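Local structure of MdbA protein (6BO0) at residues A[94-99]-A[110-115]. The protein is a thiol-disulfide oxidoreductase of the DsbA family that probably introduces disulfide bonds into proteins exported from the bacterial cell. Numbering follows the deposited sequence.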
loop_
_atom_site.group_PDB
_atom_site.type_symbol
_atom_site.label_atom_id
_atom_site.label_comp_id
_atom_site.label_asym_id
_atom_site.label_seq_id
_atom_site.Cartn_x
_atom_site.Cartn_y
_atom_site.Cartn_z
ATOM N N GLY A 94 -1.428 -7.880 1.823
ATOM C CA GLY A 94 -0.182 -7.185 1.987
ATOM C C GLY A 94 0.959 -7.844 1.238
ATOM O O GLY A 94 1.771 -7.167 0.600
ATOM N N THR A 95 1.026 -9.178 1.285
ATOM C CA THR A 95 2.061 -9.896 0.536
ATOM C C THR A 95 1.928 -9.649 -0.952
ATOM O O THR A 95 2.911 -9.447 -1.664
ATOM C CB THR A 95 1.987 -11.402 0.861
ATOM O OG1 THR A 95 2.350 -11.612 2.220
ATOM C CG2 THR A 95 2.947 -12.198 0.007
ATOM N N ALA A 96 0.700 -9.732 -1.454
ATOM C CA ALA A 96 0.497 -9.506 -2.877
ATOM C C ALA A 96 0.939 -8.107 -3.304
ATOM O O ALA A 96 1.669 -7.959 -4.285
ATOM C CB ALA A 96 -0.961 -9.719 -3.246
ATOM N N ALA A 97 0.507 -7.087 -2.563
ATOM C CA ALA A 97 0.879 -5.728 -2.904
ATOM C C ALA A 97 2.385 -5.504 -2.789
ATOM O O ALA A 97 2.980 -4.805 -3.622
ATOM C CB ALA A 97 0.123 -4.738 -2.045
ATOM N N TYR A 98 3.009 -6.116 -1.777
ATOM C CA TYR A 98 4.451 -5.998 -1.569
ATOM C C TYR A 98 5.229 -6.606 -2.715
ATOM O O TYR A 98 6.251 -6.077 -3.151
ATOM C CB TYR A 98 4.842 -6.657 -0.239
ATOM C CG TYR A 98 6.313 -6.700 0.019
ATOM C CD1 TYR A 98 6.989 -5.589 0.492
ATOM C CD2 TYR A 98 7.043 -7.859 -0.233
ATOM C CE1 TYR A 98 8.359 -5.616 0.691
ATOM C CE2 TYR A 98 8.403 -7.891 -0.034
ATOM C CZ TYR A 98 9.054 -6.760 0.439
ATOM O OH TYR A 98 10.415 -6.809 0.653
ATOM N N THR A 99 4.750 -7.733 -3.204
ATOM C CA THR A 99 5.383 -8.423 -4.328
ATOM C C THR A 99 5.400 -7.518 -5.561
ATOM O O THR A 99 6.414 -7.407 -6.272
ATOM C CB THR A 99 4.638 -9.731 -4.649
ATOM O OG1 THR A 99 4.604 -10.565 -3.495
ATOM C CG2 THR A 99 5.300 -10.489 -5.780
ATOM N N TRP A 110 0.296 1.006 -7.687
ATOM C CA TRP A 110 -0.664 2.026 -7.305
ATOM C C TRP A 110 -2.097 1.562 -7.538
ATOM O O TRP A 110 -2.969 1.695 -6.667
ATOM C CB TRP A 110 -0.378 3.300 -8.108
ATOM C CG TRP A 110 -1.299 4.406 -7.797
ATOM C CD1 TRP A 110 -2.458 4.726 -8.448
ATOM C CD2 TRP A 110 -1.194 5.318 -6.717
ATOM N NE1 TRP A 110 -3.074 5.794 -7.848
ATOM C CE2 TRP A 110 -2.312 6.178 -6.784
ATOM C CE3 TRP A 110 -0.263 5.510 -5.708
ATOM C CZ2 TRP A 110 -2.509 7.194 -5.869
ATOM C CZ3 TRP A 110 -0.471 6.532 -4.808
ATOM C CH2 TRP A 110 -1.575 7.351 -4.901
ATOM N N ASN A 111 -2.344 1.023 -8.722
ATOM C CA ASN A 111 -3.681 0.557 -9.046
ATOM C C ASN A 111 -4.115 -0.648 -8.201
ATOM O O ASN A 111 -5.277 -0.746 -7.795
ATOM C CB ASN A 111 -3.820 0.270 -10.539
ATOM C CG ASN A 111 -3.887 1.529 -11.361
ATOM O OD1 ASN A 111 -4.689 2.406 -11.073
ATOM N ND2 ASN A 111 -3.029 1.644 -12.363
ATOM N N PHE A 112 -3.180 -1.548 -7.899
ATOM C CA PHE A 112 -3.480 -2.704 -7.062
ATOM C C PHE A 112 -3.796 -2.273 -5.633
ATOM O O PHE A 112 -4.746 -2.773 -5.027
ATOM C CB PHE A 112 -2.328 -3.695 -7.114
ATOM C CG PHE A 112 -2.656 -5.057 -6.573
ATOM C CD1 PHE A 112 -3.269 -5.994 -7.366
ATOM C CD2 PHE A 112 -2.327 -5.408 -5.278
ATOM C CE1 PHE A 112 -3.551 -7.263 -6.890
ATOM C CE2 PHE A 112 -2.571 -6.692 -4.806
ATOM C CZ PHE A 112 -3.200 -7.601 -5.621
ATOM N N ARG A 113 -3.018 -1.331 -5.109
ATOM C CA ARG A 113 -3.293 -0.809 -3.765
ATOM C C ARG A 113 -4.665 -0.152 -3.716
ATOM O O ARG A 113 -5.430 -0.357 -2.765
ATOM C CB ARG A 113 -2.194 0.159 -3.328
ATOM C CG ARG A 113 -2.485 0.875 -2.030
ATOM C CD ARG A 113 -1.341 1.735 -1.555
ATOM N NE ARG A 113 -1.719 2.505 -0.366
ATOM C CZ ARG A 113 -2.348 3.674 -0.379
ATOM N NH1 ARG A 113 -2.639 4.282 -1.511
ATOM N NH2 ARG A 113 -2.712 4.228 0.769
ATOM N N THR A 114 -4.971 0.663 -4.715
ATOM C CA THR A 114 -6.285 1.304 -4.783
ATOM C C THR A 114 -7.395 0.260 -4.800
ATOM O O THR A 114 -8.400 0.377 -4.090
ATOM C CB THR A 114 -6.402 2.231 -5.984
ATOM O OG1 THR A 114 -5.421 3.266 -5.874
ATOM C CG2 THR A 114 -7.806 2.845 -6.078
ATOM N N MET A 115 -7.226 -0.757 -5.629
ATOM C CA MET A 115 -8.204 -1.817 -5.711
ATOM C C MET A 115 -8.404 -2.498 -4.360
ATOM O O MET A 115 -9.525 -2.709 -3.922
ATOM C CB MET A 115 -7.793 -2.793 -6.820
ATOM C CG MET A 115 -8.691 -4.003 -6.984
ATOM S SD MET A 115 -8.452 -5.324 -5.808
ATOM C CE MET A 115 -6.793 -5.876 -6.220
#
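Phe-112 reaches from segment 110-115 of helix 106-118 to two consecutive alanines of 94-99, and its ring makes all the side-chain contacts that 110-115 offers to 94-99. CE2 of Phe-112 lies 3.8 Å from CB of Ala-96, with CZ of the ring almost as close to this methyl, while CD2 of Phe-112 stands 4.1 Å from CB of Ala-97. CE2 of Phe-112 also lies 3.8 Å from the backbone N of Ala-97, a van der Waals contact; this nitrogen and the Ala-96 methyl both approach the ring obliquely. With CG anti to the backbone N (chi1 -166°), the phenyl is carried across the gap between the helices. There one bulky ring packs against two small residues. No hydrogen bond joins the segments. CA of Ala-97 and CA of Arg-113 are just 6.5 Å apart, a close approach consistent with the small side chain of Ala-97.

One face of the Phe-112 ring is met from its own helix by Met-115, whose CE sits 3.6 Å above the ring plane, displaced toward the rim. Ile-149 of helix 143-151 also touches Ala-96, and Phe-47 touches Ala-97. Arg-113 turns its guanidinium away from the alanines and forms salt bridges with Glu-45 and Asp-60. Within 94-99, OG1 of Thr-99 donates to O of Thr-95 (2.7 Å), which also accepts from N of Thr-99 on the opposite face of the carbonyl plane. This buried alanine-phenylalanine contact joins consecutive helices 89-103 and 106-118 within the helical region inserted into the thioredoxin fold, the arrangement characteristic of DsbA-family oxidoreductases.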